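Local coordinates for protein thiol transferase (Phanerochaete chrysosporium, PDB 4F0B) that probably transfers glutathione to or from other molecules as a Ure2p-type glutathione transferase, and binds oxidized glutathione disulfide, at residues D47-I50 / G51-N55; L162-R165 / L166-R169; K204-V207 / E208-K212; A215-A218 / G219-S222. All coordinates share one frame; numbering follows the deposited sequence. Where two conformers were deposited one is given.

Contact 1. Residues D47-I50 / G51-N55; sequences DADI and GKVHN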
ATOM      1  N   ASP A  47      -5.137  19.824 -11.253  1.00 12.51           N
ATOM      2  CA  ASP A  47      -4.542  20.995 -10.618  1.00 12.23           C
ATOM      3  C   ASP A  47      -5.089  22.325 -11.192  1.00 12.47           C
ATOM      4  O   ASP A  47      -5.180  23.316 -10.473  1.00 14.28           O
ATOM      5  CB  ASP A  47      -3.002  20.964 -10.742  1.00 11.61           C
ATOM      6  CG  ASP A  47      -2.364  19.837  -9.945  1.00 17.68           C
ATOM      7  OD1 ASP A  47      -3.024  19.241  -9.070  1.00 17.65           O
ATOM      8  OD2 ASP A  47      -1.154  19.544 -10.167  1.00 19.76           O
ATOM      9  N   ALA A  48      -5.437  22.356 -12.477  1.00 11.75           N
ATOM     10  CA  ALA A  48      -5.948  23.575 -13.098  1.00 14.72           C
ATOM     11  C   ALA A  48      -7.265  24.019 -12.463  1.00 13.38           C
ATOM     12  O   ALA A  48      -7.641  25.183 -12.582  1.00 16.15           O
ATOM     13  CB  ALA A  48      -6.152  23.366 -14.572  1.00 18.35           C
ATOM     14  N   ASP A  49      -7.961  23.085 -11.802  1.00 11.45           N
ATOM     15  CA  ASP A  49      -9.253  23.412 -11.191  1.00 12.08           C
ATOM     16  C   ASP A  49      -9.153  23.807  -9.729  1.00 12.20           C
ATOM     17  O   ASP A  49     -10.164  24.190  -9.138  1.00 12.90           O
ATOM     18  CB  ASP A  49     -10.202  22.225 -11.295  1.00 12.57           C
ATOM     19  CG  ASP A  49     -10.580  21.912 -12.721  1.00 15.00           C
ATOM     20  OD1 ASP A  49     -10.578  22.836 -13.572  1.00 17.18           O
ATOM     21  OD2 ASP A  49     -10.878  20.734 -13.005  1.00 15.96           O
ATOM     22  N   ILE A  50      -7.970  23.714  -9.134  1.00 13.14           N
ATOM     23  CA  ILE A  50      -7.803  24.055  -7.724  1.00 13.81           C
ATOM     24  C   ILE A  50      -8.331  25.462  -7.414  1.00 13.17           C
ATOM     25  O   ILE A  50      -7.971  26.436  -8.081  1.00 15.48           O
ATOM     26  CB  ILE A  50      -6.327  23.908  -7.275  1.00 12.21           C
ATOM     27  CG1 ILE A  50      -5.910  22.435  -7.321  1.00 12.60           C
ATOM     28  CG2 ILE A  50      -6.119  24.540  -5.903  1.00 17.21           C
ATOM     29  CD1 ILE A  50      -4.389  22.181  -7.034  1.00 16.54           C
ATOM     30  N   GLY A  51      -9.243  25.531  -6.439  1.00 12.77           N
ATOM     31  CA  GLY A  51      -9.886  26.778  -6.056  1.00 15.88           C
ATOM     32  C   GLY A  51     -11.023  27.298  -6.927  1.00 15.02           C
ATOM     33  O   GLY A  51     -11.683  28.284  -6.559  1.00 17.61           O
ATOM     34  N   LYS A  52     -11.273  26.634  -8.058  0.53 13.84           N
ATOM     35  CA  LYS A  52     -12.201  27.115  -9.085  0.53 15.78           C
ATOM     36  C   LYS A  52     -13.470  26.267  -9.200  0.53 15.38           C
ATOM     37  O   LYS A  52     -14.430  26.646  -9.877  0.53 17.29           O
ATOM     38  CB  LYS A  52     -11.517  27.093 -10.453  0.53 18.91           C
ATOM     39  CG  LYS A  52     -10.377  28.082 -10.634  0.53 22.51           C
ATOM     40  CD  LYS A  52      -9.534  27.663 -11.843  0.53 25.02           C
ATOM     41  CE  LYS A  52      -8.870  28.841 -12.525  0.53 29.94           C
ATOM     42  NZ  LYS A  52      -8.077  29.712 -11.600  0.53 29.09           N
ATOM     43  N   VAL A  53     -13.435  25.103  -8.562  1.00 19.01           N
ATOM     44  CA  VAL A  53     -14.533  24.111  -8.590  1.00 20.75           C
ATOM     45  C   VAL A  53     -14.718  23.643  -7.133  1.00 19.94           C
ATOM     46  O   VAL A  53     -13.726  23.400  -6.439  1.00 18.34           O
ATOM     47  CB  VAL A  53     -14.110  22.878  -9.493  1.00 18.58           C
ATOM     48  CG1 VAL A  53     -15.145  21.769  -9.446  1.00 20.60           C
ATOM     49  CG2 VAL A  53     -13.815  23.305 -10.960  1.00 19.11           C
ATOM     50  N   HIS A  54     -15.962  23.530  -6.646  1.00 13.48           N
ATOM     51  CA  HIS A  54     -16.185  23.041  -5.280  1.00 11.52           C
ATOM     52  C   HIS A  54     -15.749  21.557  -5.140  1.00 10.35           C
ATOM     53  O   HIS A  54     -15.040  21.185  -4.210  1.00 10.49           O
ATOM     54  CB  HIS A  54     -17.674  23.195  -4.861  1.00 14.52           C
ATOM     55  CG  HIS A  54     -17.977  22.612  -3.514  1.00 13.51           C
ATOM     56  ND1 HIS A  54     -18.612  21.397  -3.358  1.00 20.54           N
ATOM     57  CD2 HIS A  54     -17.746  23.079  -2.259  1.00 12.16           C
ATOM     58  CE1 HIS A  54     -18.730  21.127  -2.069  1.00 16.04           C
ATOM     59  NE2 HIS A  54     -18.236  22.149  -1.384  1.00 20.66           N
ATOM     60  N   ASN A  55     -16.184  20.729  -6.091  1.00 10.46           N
ATOM     61  CA  ASN A  55     -15.844  19.300  -6.075  1.00  9.26           C
ATOM     62  C   ASN A  55     -14.465  19.096  -6.718  1.00 10.37           C
ATOM     63  O   ASN A  55     -14.350  18.725  -7.887  1.00 10.85           O
ATOM     64  CB  ASN A  55     -16.927  18.472  -6.771  1.00 10.65           C
ATOM     65  CG  ASN A  55     -18.225  18.396  -5.966  1.00 11.25           C
ATOM     66  OD1 ASN A  55     -18.238  18.670  -4.765  1.00 13.38           O
ATOM     67  ND2 ASN A  55     -19.315  17.979  -6.617  1.00 12.96           N
TER

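Contact 2. Residues L162-R165 / L166-R169; sequences LDDR and LKGR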
ATOM      1  N   LEU A 162       2.592 -10.932 -11.187  1.00  5.03           N
ATOM      2  CA  LEU A 162       1.149 -11.231 -11.192  1.00  4.88           C
ATOM      3  C   LEU A 162       0.838 -12.381 -12.154  1.00  5.42           C
ATOM      4  O   LEU A 162       0.033 -13.292 -11.814  1.00  5.54           O
ATOM      5  CB  LEU A 162       0.370  -9.977 -11.564  1.00  6.27           C
ATOM      6  CG  LEU A 162      -1.140 -10.137 -11.589  1.00  6.53           C
ATOM      7  CD1 LEU A 162      -1.666 -10.460 -10.196  1.00  8.80           C
ATOM      8  CD2 LEU A 162      -1.718  -8.810 -12.068  1.00  8.65           C
ATOM      9  N   ASP A 163       1.452 -12.366 -13.349  1.00  5.21           N
ATOM     10  CA  ASP A 163       1.194 -13.405 -14.333  1.00  5.16           C
ATOM     11  C   ASP A 163       1.589 -14.786 -13.785  1.00  7.45           C
ATOM     12  O   ASP A 163       0.840 -15.778 -13.930  1.00  6.80           O
ATOM     13  CB  ASP A 163       1.933 -13.107 -15.638  1.00  5.74           C
ATOM     14  CG  ASP A 163       1.380 -13.915 -16.782  1.00  8.02           C
ATOM     15  OD1 ASP A 163       0.336 -13.472 -17.365  1.00  7.40           O
ATOM     16  OD2 ASP A 163       1.975 -14.986 -17.085  1.00  9.01           O
ATOM     17  N   ASP A 164       2.755 -14.879 -13.152  1.00  6.24           N
ATOM     18  CA  ASP A 164       3.204 -16.145 -12.579  1.00  5.97           C
ATOM     19  C   ASP A 164       2.277 -16.603 -11.441  1.00  6.36           C
ATOM     20  O   ASP A 164       1.966 -17.802 -11.333  1.00  7.81           O
ATOM     21  CB  ASP A 164       4.653 -16.018 -12.073  1.00  5.85           C
ATOM     22  CG  ASP A 164       5.670 -15.989 -13.183  1.00  8.81           C
ATOM     23  OD1 ASP A 164       5.365 -16.400 -14.312  1.00  9.24           O
ATOM     24  OD2 ASP A 164       6.830 -15.597 -12.884  1.00 11.42           O
ATOM     25  N   ARG A 165       1.798 -15.662 -10.638  1.00  5.00           N
ATOM     26  CA  ARG A 165       0.819 -15.995  -9.603  1.00  5.39           C
ATOM     27  C   ARG A 165      -0.448 -16.557 -10.224  1.00  7.43           C
ATOM     28  O   ARG A 165      -1.045 -17.504  -9.683  1.00  8.45           O
ATOM     29  CB  ARG A 165       0.477 -14.766  -8.760  1.00  5.68           C
ATOM     30  CG  ARG A 165      -0.642 -14.979  -7.725  1.00  6.19           C
ATOM     31  CD  ARG A 165      -0.316 -16.015  -6.687  1.00  6.90           C
ATOM     32  NE  ARG A 165      -1.496 -16.317  -5.876  1.00  6.61           N
ATOM     33  CZ  ARG A 165      -1.477 -17.111  -4.817  1.00  8.91           C
ATOM     34  NH1 ARG A 165      -0.345 -17.609  -4.373  1.00 11.38           N
ATOM     35  NH2 ARG A 165      -2.621 -17.364  -4.164  1.00 10.69           N
ATOM     36  N   LEU A 166      -0.892 -15.999 -11.337  1.00  5.69           N
ATOM     37  CA  LEU A 166      -2.126 -16.445 -11.939  1.00  6.27           C
ATOM     38  C   LEU A 166      -1.981 -17.762 -12.718  1.00  6.45           C
ATOM     39  O   LEU A 166      -3.000 -18.353 -13.097  1.00  6.98           O
ATOM     40  CB  LEU A 166      -2.718 -15.333 -12.818  1.00  5.82           C
ATOM     41  CG  LEU A 166      -3.332 -14.174 -12.018  1.00  5.79           C
ATOM     42  CD1 LEU A 166      -3.573 -13.017 -12.984  1.00  8.23           C
ATOM     43  CD2 LEU A 166      -4.660 -14.602 -11.390  1.00  8.23           C
ATOM     44  N   LYS A 167      -0.760 -18.230 -13.005  1.00  6.63           N
ATOM     45  CA  LYS A 167      -0.611 -19.532 -13.627  1.00  6.88           C
ATOM     46  C   LYS A 167      -1.347 -20.602 -12.800  1.00  7.82           C
ATOM     47  O   LYS A 167      -1.165 -20.702 -11.584  1.00  9.18           O
ATOM     48  CB  LYS A 167       0.874 -19.884 -13.825  1.00  8.71           C
ATOM     49  CG  LYS A 167       1.499 -19.122 -14.953  1.00  9.24           C
ATOM     50  CD  LYS A 167       2.934 -19.568 -15.232  1.00 10.88           C
ATOM     51  CE  LYS A 167       3.412 -18.823 -16.487  1.00 13.41           C
ATOM     52  NZ  LYS A 167       4.718 -19.338 -17.035  1.00 16.38           N
ATOM     53  N   GLY A 168      -2.197 -21.371 -13.479  1.00  8.74           N
ATOM     54  CA  GLY A 168      -2.954 -22.446 -12.839  1.00  9.49           C
ATOM     55  C   GLY A 168      -4.181 -21.921 -12.123  1.00  9.46           C
ATOM     56  O   GLY A 168      -4.858 -22.726 -11.475  1.00 10.01           O
ATOM     57  N   ARG A 169      -4.473 -20.624 -12.220  1.00  7.33           N
ATOM     58  CA  ARG A 169      -5.578 -20.028 -11.462  1.00  6.58           C
ATOM     59  C   ARG A 169      -6.493 -19.216 -12.376  1.00  8.20           C
ATOM     60  O   ARG A 169      -6.098 -18.854 -13.498  1.00 10.49           O
ATOM     61  CB  ARG A 169      -5.023 -19.082 -10.358  1.00  6.11           C
ATOM     62  CG  ARG A 169      -4.054 -19.759  -9.408  1.00  6.88           C
ATOM     63  CD  ARG A 169      -3.756 -18.837  -8.243  1.00  8.52           C
ATOM     64  NE  ARG A 169      -2.906 -19.466  -7.258  1.00 10.67           N
ATOM     65  CZ  ARG A 169      -3.319 -20.124  -6.195  1.00 14.70           C
ATOM     66  NH1 ARG A 169      -4.631 -20.250  -5.910  1.00 16.66           N
ATOM     67  NH2 ARG A 169      -2.396 -20.635  -5.382  1.00 18.42           N
TER
HETATM   68  O   HOH W   1       0.610 -19.707 -10.100  1.00  8.30           O
HETATM   69  O   HOH W   2       6.746 -18.516 -15.343  1.00 23.03           O
HETATM   70  O   HOH W   3      -0.020 -19.901  -7.636  1.00 20.40           O

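Contact 3. Residues K204-V207 / E208-K212; sequences KAWV and ERIEK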
ATOM      1  N   LYS A 204      -3.854 -11.297 -18.985  0.64  7.81           N
ATOM      2  CA  LYS A 204      -4.793 -10.910 -20.026  0.64  9.09           C
ATOM      3  C   LYS A 204      -6.140 -11.626 -19.866  0.64  8.23           C
ATOM      4  O   LYS A 204      -7.211 -10.980 -19.917  0.64  8.59           O
ATOM      5  CB  LYS A 204      -4.200 -11.204 -21.407  0.64  8.94           C
ATOM      6  CG  LYS A 204      -5.017 -10.620 -22.565  0.64 12.79           C
ATOM      7  CD  LYS A 204      -4.483 -11.113 -23.915  0.64 16.49           C
ATOM      8  CE  LYS A 204      -5.230 -10.436 -25.078  0.64 22.31           C
ATOM      9  NZ  LYS A 204      -4.859 -10.960 -26.434  0.64 23.10           N
ATOM     10  N   ALA A 205      -6.096 -12.943 -19.658  1.00  8.30           N
ATOM     11  CA  ALA A 205      -7.345 -13.718 -19.527  1.00  7.48           C
ATOM     12  C   ALA A 205      -8.106 -13.334 -18.255  1.00  7.86           C
ATOM     13  O   ALA A 205      -9.344 -13.397 -18.201  1.00  9.19           O
ATOM     14  CB  ALA A 205      -7.051 -15.234 -19.546  1.00  7.77           C
ATOM     15  N   TRP A 206      -7.363 -12.963 -17.228  1.00  7.04           N
ATOM     16  CA  TRP A 206      -7.950 -12.522 -15.957  1.00  6.89           C
ATOM     17  C   TRP A 206      -8.646 -11.158 -16.102  1.00  7.81           C
ATOM     18  O   TRP A 206      -9.790 -10.989 -15.651  1.00  8.87           O
ATOM     19  CB  TRP A 206      -6.854 -12.572 -14.889  1.00  7.53           C
ATOM     20  CG  TRP A 206      -7.088 -11.855 -13.596  1.00  5.79           C
ATOM     21  CD1 TRP A 206      -7.642 -12.355 -12.442  1.00  6.84           C
ATOM     22  CD2 TRP A 206      -6.623 -10.554 -13.285  1.00  4.99           C
ATOM     23  NE1 TRP A 206      -7.568 -11.413 -11.442  1.00  6.13           N
ATOM     24  CE2 TRP A 206      -6.967 -10.288 -11.938  1.00  4.79           C
ATOM     25  CE3 TRP A 206      -5.957  -9.578 -14.017  1.00  7.11           C
ATOM     26  CZ2 TRP A 206      -6.686  -9.048 -11.313  1.00  6.02           C
ATOM     27  CZ3 TRP A 206      -5.688  -8.345 -13.418  1.00  5.98           C
ATOM     28  CH2 TRP A 206      -6.039  -8.092 -12.073  1.00  5.81           C
ATOM     29  N   VAL A 207      -8.018 -10.217 -16.807  1.00  6.53           N
ATOM     30  CA  VAL A 207      -8.661  -8.947 -17.115  1.00  7.90           C
ATOM     31  C   VAL A 207      -9.950  -9.191 -17.891  1.00  8.89           C
ATOM     32  O   VAL A 207     -10.983  -8.612 -17.577  1.00  9.22           O
ATOM     33  CB  VAL A 207      -7.720  -8.011 -17.932  1.00  7.91           C
ATOM     34  CG1 VAL A 207      -8.515  -6.814 -18.514  1.00  9.98           C
ATOM     35  CG2 VAL A 207      -6.542  -7.518 -17.044  1.00  8.27           C
ATOM     36  N   GLU A 208      -9.897 -10.065 -18.896  1.00  9.16           N
ATOM     37  CA  GLU A 208     -11.071 -10.318 -19.725  1.00  9.04           C
ATOM     38  C   GLU A 208     -12.226 -10.919 -18.915  1.00 10.50           C
ATOM     39  O   GLU A 208     -13.402 -10.487 -19.083  1.00 11.66           O
ATOM     40  CB  GLU A 208     -10.670 -11.207 -20.880  1.00 11.52           C
ATOM     41  CG  GLU A 208      -9.807 -10.453 -21.879  1.00 19.88           C
ATOM     42  CD  GLU A 208      -9.210 -11.318 -22.982  1.00 28.84           C
ATOM     43  OE1 GLU A 208      -9.305 -12.560 -22.900  1.00 31.42           O
ATOM     44  OE2 GLU A 208      -8.625 -10.730 -23.925  1.00 28.50           O
ATOM     45  N   ARG A 209     -11.933 -11.873 -18.028  1.00  8.76           N
ATOM     46  CA  ARG A 209     -13.043 -12.493 -17.297  1.00  8.77           C
ATOM     47  C   ARG A 209     -13.664 -11.550 -16.277  1.00  9.21           C
ATOM     48  O   ARG A 209     -14.857 -11.691 -15.940  1.00 11.34           O
ATOM     49  CB  ARG A 209     -12.678 -13.863 -16.689  1.00 10.76           C
ATOM     50  CG  ARG A 209     -11.734 -13.849 -15.496  1.00  9.70           C
ATOM     51  CD  ARG A 209     -11.490 -15.286 -14.916  1.00  9.71           C
ATOM     52  NE  ARG A 209     -10.862 -16.138 -15.930  1.00  9.78           N
ATOM     53  CZ  ARG A 209      -9.543 -16.282 -16.090  1.00  8.15           C
ATOM     54  NH1 ARG A 209      -9.087 -17.036 -17.092  1.00 12.56           N
ATOM     55  NH2 ARG A 209      -8.663 -15.733 -15.256  1.00  8.11           N
ATOM     56  N   ILE A 210     -12.894 -10.592 -15.769  1.00  7.29           N
ATOM     57  CA  ILE A 210     -13.412  -9.617 -14.823  1.00  7.46           C
ATOM     58  C   ILE A 210     -14.180  -8.525 -15.575  1.00  8.35           C
ATOM     59  O   ILE A 210     -15.269  -8.104 -15.151  1.00  8.37           O
ATOM     60  CB  ILE A 210     -12.293  -9.032 -13.956  1.00  6.76           C
ATOM     61  CG1 ILE A 210     -11.721 -10.139 -13.036  1.00  7.28           C
ATOM     62  CG2 ILE A 210     -12.822  -7.876 -13.080  1.00  7.08           C
ATOM     63  CD1 ILE A 210     -10.425  -9.802 -12.355  1.00  8.32           C
ATOM     64  N   GLU A 211     -13.627  -8.079 -16.704  1.00  9.38           N
ATOM     65  CA  GLU A 211     -14.280  -7.015 -17.484  1.00 10.67           C
ATOM     66  C   GLU A 211     -15.714  -7.393 -17.881  1.00 10.24           C
ATOM     67  O   GLU A 211     -16.586  -6.520 -17.946  1.00 13.02           O
ATOM     68  CB  GLU A 211     -13.409  -6.657 -18.727  1.00 10.53           C
ATOM     69  CG  GLU A 211     -13.879  -5.464 -19.566  1.00 13.11           C
ATOM     70  CD  GLU A 211     -13.453  -4.089 -19.042  1.00 13.87           C
ATOM     71  OE1 GLU A 211     -12.388  -3.955 -18.406  1.00 13.85           O
ATOM     72  OE2 GLU A 211     -14.175  -3.112 -19.344  1.00 14.62           O
ATOM     73  N   LYS A 212     -15.957  -8.688 -18.146  1.00  8.93           N
ATOM     74  CA  LYS A 212     -17.262  -9.167 -18.598  1.00 11.39           C
ATOM     75  C   LYS A 212     -18.334  -9.122 -17.497  1.00 11.19           C
ATOM     76  O   LYS A 212     -19.509  -9.269 -17.800  1.00 13.78           O
ATOM     77  CB  LYS A 212     -17.134 -10.603 -19.150  1.00 12.56           C
ATOM     78  CG  LYS A 212     -16.439 -10.714 -20.482  1.00 25.89           C
ATOM     79  CD  LYS A 212     -16.332 -12.179 -20.852  1.00 27.58           C
ATOM     80  CE  LYS A 212     -15.434 -12.398 -22.065  1.00 33.61           C
ATOM     81  NZ  LYS A 212     -15.307 -13.856 -22.341  1.00 35.30           N
TER

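Contact 4. Residues A215-A218 / G219-S222; sequences AVQA and GINS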
ATOM      1  N   ALA A 215     -21.458  -6.337 -12.815  1.00 10.21           N
ATOM      2  CA  ALA A 215     -21.215  -5.426 -11.700  1.00  9.96           C
ATOM      3  C   ALA A 215     -19.980  -4.566 -11.940  1.00 10.54           C
ATOM      4  O   ALA A 215     -19.935  -3.408 -11.506  1.00  9.94           O
ATOM      5  CB  ALA A 215     -21.100  -6.191 -10.394  1.00 11.51           C
ATOM      6  N   VAL A 216     -18.971  -5.139 -12.606  1.00  9.22           N
ATOM      7  CA  VAL A 216     -17.785  -4.387 -12.955  1.00  7.77           C
ATOM      8  C   VAL A 216     -18.143  -3.238 -13.902  1.00 10.44           C
ATOM      9  O   VAL A 216     -17.749  -2.076 -13.664  1.00  8.63           O
ATOM     10  CB  VAL A 216     -16.735  -5.328 -13.552  1.00  7.49           C
ATOM     11  CG1 VAL A 216     -15.589  -4.536 -14.171  1.00  7.47           C
ATOM     12  CG2 VAL A 216     -16.160  -6.223 -12.458  1.00  8.67           C
ATOM     13  N   GLN A 217     -18.923  -3.534 -14.953  1.00  8.98           N
ATOM     14  CA  GLN A 217     -19.323  -2.479 -15.883  1.00  9.36           C
ATOM     15  C   GLN A 217     -20.154  -1.413 -15.146  1.00 10.65           C
ATOM     16  O   GLN A 217     -19.940  -0.212 -15.368  1.00 11.32           O
ATOM     17  CB  GLN A 217     -20.107  -3.074 -17.073  1.00 10.09           C
ATOM     18  CG  GLN A 217     -19.176  -3.974 -17.916  1.00  9.95           C
ATOM     19  CD  GLN A 217     -17.986  -3.172 -18.449  1.00 16.06           C
ATOM     20  OE1 GLN A 217     -18.163  -2.061 -18.981  1.00 18.65           O
ATOM     21  NE2 GLN A 217     -16.774  -3.709 -18.293  1.00 14.78           N
ATOM     22  N   ALA A 218     -21.076  -1.835 -14.268  1.00 10.14           N
ATOM     23  CA  ALA A 218     -21.885  -0.861 -13.527  1.00 10.49           C
ATOM     24  C   ALA A 218     -21.006   0.020 -12.638  1.00 11.09           C
ATOM     25  O   ALA A 218     -21.219   1.233 -12.566  1.00 11.38           O
ATOM     26  CB  ALA A 218     -22.953  -1.557 -12.701  1.00 11.74           C
ATOM     27  N   GLY A 219     -20.017  -0.571 -11.968  1.00  9.59           N
ATOM     28  CA  GLY A 219     -19.147   0.236 -11.133  1.00  9.64           C
ATOM     29  C   GLY A 219     -18.323   1.240 -11.914  1.00  9.27           C
ATOM     30  O   GLY A 219     -18.226   2.424 -11.551  1.00  9.63           O
ATOM     31  N   ILE A 220     -17.699   0.768 -12.984  1.00  8.30           N
ATOM     32  CA  ILE A 220     -16.951   1.662 -13.844  1.00  8.94           C
ATOM     33  C   ILE A 220     -17.821   2.805 -14.355  1.00 11.01           C
ATOM     34  O   ILE A 220     -17.428   3.974 -14.265  1.00 10.90           O
ATOM     35  CB  ILE A 220     -16.333   0.879 -15.010  1.00  8.68           C
ATOM     36  CG1 ILE A 220     -15.252  -0.048 -14.480  1.00  9.35           C
ATOM     37  CG2 ILE A 220     -15.759   1.819 -16.047  1.00 12.22           C
ATOM     38  CD1 ILE A 220     -14.816  -1.054 -15.511  1.00 12.34           C
ATOM     39  N   ASN A 221     -19.008   2.482 -14.859  1.00 10.52           N
ATOM     40  CA  ASN A 221     -19.862   3.499 -15.444  1.00 11.61           C
ATOM     41  C   ASN A 221     -20.345   4.533 -14.416  1.00 11.99           C
ATOM     42  O   ASN A 221     -20.605   5.687 -14.781  1.00 13.88           O
ATOM     43  CB  ASN A 221     -21.045   2.861 -16.180  1.00 12.20           C
ATOM     44  CG  ASN A 221     -20.594   2.097 -17.422  1.00 18.86           C
ATOM     45  OD1 ASN A 221     -19.507   2.347 -17.946  1.00 21.85           O
ATOM     46  ND2 ASN A 221     -21.409   1.138 -17.875  1.00 21.73           N
ATOM     47  N   SER A 222     -20.434   4.130 -13.145  1.00 10.24           N
ATOM     48  CA  SER A 222     -20.930   5.042 -12.117  1.00 10.47           C
ATOM     49  C   SER A 222     -19.986   6.220 -11.872  1.00 11.29           C
ATOM     50  O   SER A 222     -20.401   7.231 -11.299  1.00 14.39           O
ATOM     51  CB  SER A 222     -21.117   4.329 -10.779  1.00 10.50           C
ATOM     52  OG  SER A 222     -19.871   4.020 -10.157  1.00 11.32           O
TER
HETATM   53  O   HOH W   4     -20.468  -0.802 -20.100  1.00 25.67           O
HETATM   54  O   HOH W   5     -17.308   0.500 -18.919  1.00 28.31           O

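Contact 1. Residues D47-I50 / G51-N55
The chain from Asp49 to Lys52 folds back in a type II beta turn, with Ile50 and Gly51 at the corners and the CA atoms of Asp49 and Lys52 5.2 Å apart. Lys52 N closes the turn on Asp49 O at 2.9 Å. The bond is fairly straight at its hydrogen, 159°, but the donor stands above the carbonyl plane. Val53 N reaches the same oxygen, Asp49 O, in a weak bond of 3.4 Å. One carbonyl thus receives two N-H groups of unequal strength. Gly51 has a positive phi of 79°, and a CB here would run into Ile50 O. Just ahead, Asp47 to Asp49 form a short 3-10 segment, and Ile50 N bonds back to Asp47 O.

This piece belongs to the surface loop between strand 38-42 and helix 60-63, in the thioredoxin-like N-terminal domain of the glutathione transferase fold. The side chain of Ile50 is about 6 Å from a bound oxidized glutathione disulfide.

The main side-chain touch is between Asp49 and Val53, which cross obliquely. Val53 CG2 meets Asp49 CB at 3.8 Å. With CG1 anti to the backbone N, chi1 174°, CG2 is the branch turned to the aspartate. The carboxylate of Asp49 is held elsewhere, by a salt bridge to Arg46 and a hydrogen bond with Ser44. Lys52 CB lies 3.5 Å from Asp49 O. Farther along, the ring of His54 stacks on Trp61 of helix 60-63.

Contact 2. Residues L162-R165 / L166-R169
Arg165 and Arg169 lay their guanidinium groups flat on each other where helix 145-166 of the C-terminal domain runs out into a type II beta turn, Leu166 to Arg169. The planes are only 8° apart and their centres 3.8 Å. Arg165 NH2 sits over the middle of the Arg169 group, so two like charges come close. The bend of Arg165 at chi2, 62°, brings its guanidinium against the extended Arg169 chain, where the planes can stack.

Other contacts follow the helix end. Leu166 N bonds to Leu162 O at 2.9 Å, and Leu166 CD1 lies 4.0 Å from Leu162 CG. Arg169 N closes the turn on Leu166 O.

Outside the stack, Arg165 NH2 donates to Ile172 O, and the side chain touches Glu114 and Trp118 of helix 109-139. Were Arg165 an alanine, the Arg169 guanidinium would probably be held flat less firmly, with Ile172 O left without this donor. Asp163 bonds to Val203 N and Asn202 ND2, which ties the helix end to the start of helix 201-211. On the exposed side a water accepts a hydrogen bond from Lys167 NZ at 2.8 Å and donates one to Asp164 OD1 at 2.7 Å.

Contact 3. Residues K204-V207 / E208-K212
Trp206 carries Ile210 CD1 on one face of its indole. The methyl stands over the five-membered ring in a CH-pi contact, 3.6 Å from the centroid and 19° off the ring normal. At the ring's polar end, Trp206 NE1 donates to Asp180 OD1. The second flat group is the Arg209 guanidinium. Ala205 O lies over the centre of one of its faces, 3.6 Å from Arg209 CZ. Arg209 NH2 comes within 3.4 Å of Trp206 CA, and it donates to Glu170 O in the loop after helix 145-166.

The torsions of Arg209 explain this. CG stands between the backbone N and the carbonyl carbon, chi1 72°, and the chain bends at chi3, which folds the group back over the preceding helical turn. Ala205 O accepts Arg209 N at 3.0 Å. Its place over the guanidinium face probably also suits the positive charge.

Glu211 N bonds to Val207 O at 2.8 Å, while its carboxylate forms a salt bridge with Arg188. Lys204 CE comes to 3.6 Å from Glu208 OE2 as the two chains cross, without a salt bridge between them. The ammonium of Lys204 pairs with Asp198 instead.

Trp206 and Ile210 both turn to helix 178-187, where they meet Ile183, Ala187 and Phe184. Within helix 201-211 the contacts join residues three and four apart, as along any alpha helix, here in the helical C-terminal domain of the glutathione transferase fold.

Contact 4. Residues A215-A218 / G219-S222
Val216 and Ile220 form the tight part, lying side by side and pointing the same way. Val216 CG1 meets Ile220 CD1 at 3.8 Å. Beneath them Ile220 N bonds to Val216 O at 2.9 Å, almost straight at 177°. Gly219 N bonds to Ala215 O one residue earlier, less straight, and Gly219 is buried. Both apolar side chains are buried too, with Val216 also touching Tyr176 and Ile220 touching Arg188.

The far end of the segment is gripped by a serine. Ser222 OG donates to Gly219 O at 2.7 Å, back along its own helix. Its chi1 of 72° sets OG between the backbone N and the carbonyl carbon, which points the hydroxyl at that oxygen. Ser222 N also reaches Gly219 O, in a weak bond of 3.2 Å. An alanine here has no hydroxyl, and Gly219 O would probably be left with that weak backbone N-H alone from this residue.

The solvent side is looser. The side-chain amides of Gln217 and Asn221 are joined through two waters. Both waters donate a hydrogen bond to Gln217 OE1. One also accepts a bond from Asn221 ND2, at 3.1 Å, and the other donates to Asn221 OD1, at 3.0 Å. The two bridges are consistent with a set orientation of both amides. Gln217 NE2 turns the other way, to Glu211 O.

Ala215, Val216, Ala218 and Ser222 touch helix 20-33, at Glu28, Glu27 and Ala23. The C-terminal helix 214-222 thus packs on the thioredoxin-like domain, as part of the interface between the two domains of the glutathione transferase fold.

In the fold
The four contacts come in series along the chain. Contact 1 alone is in the thioredoxin-like domain, in a loop after strand 38-42. Its centre is about 42 Å from that of contact 2, on the opposite side of the chain's centre. Contacts 2 and 3 touch: Leu166 CD1 packs on Trp206 CG at 3.8 Å, joining the end of helix 145-166 to helix 201-211. Contacts 3 and 4 sit on consecutive helices, with centres about 14 Å apart, and Ile210 O lies 3.4 Å from Val216 CG2. Contacts 2, 3 and 4 thus form a continuous path through the helical part, which reaches helix 20-33 of the other domain.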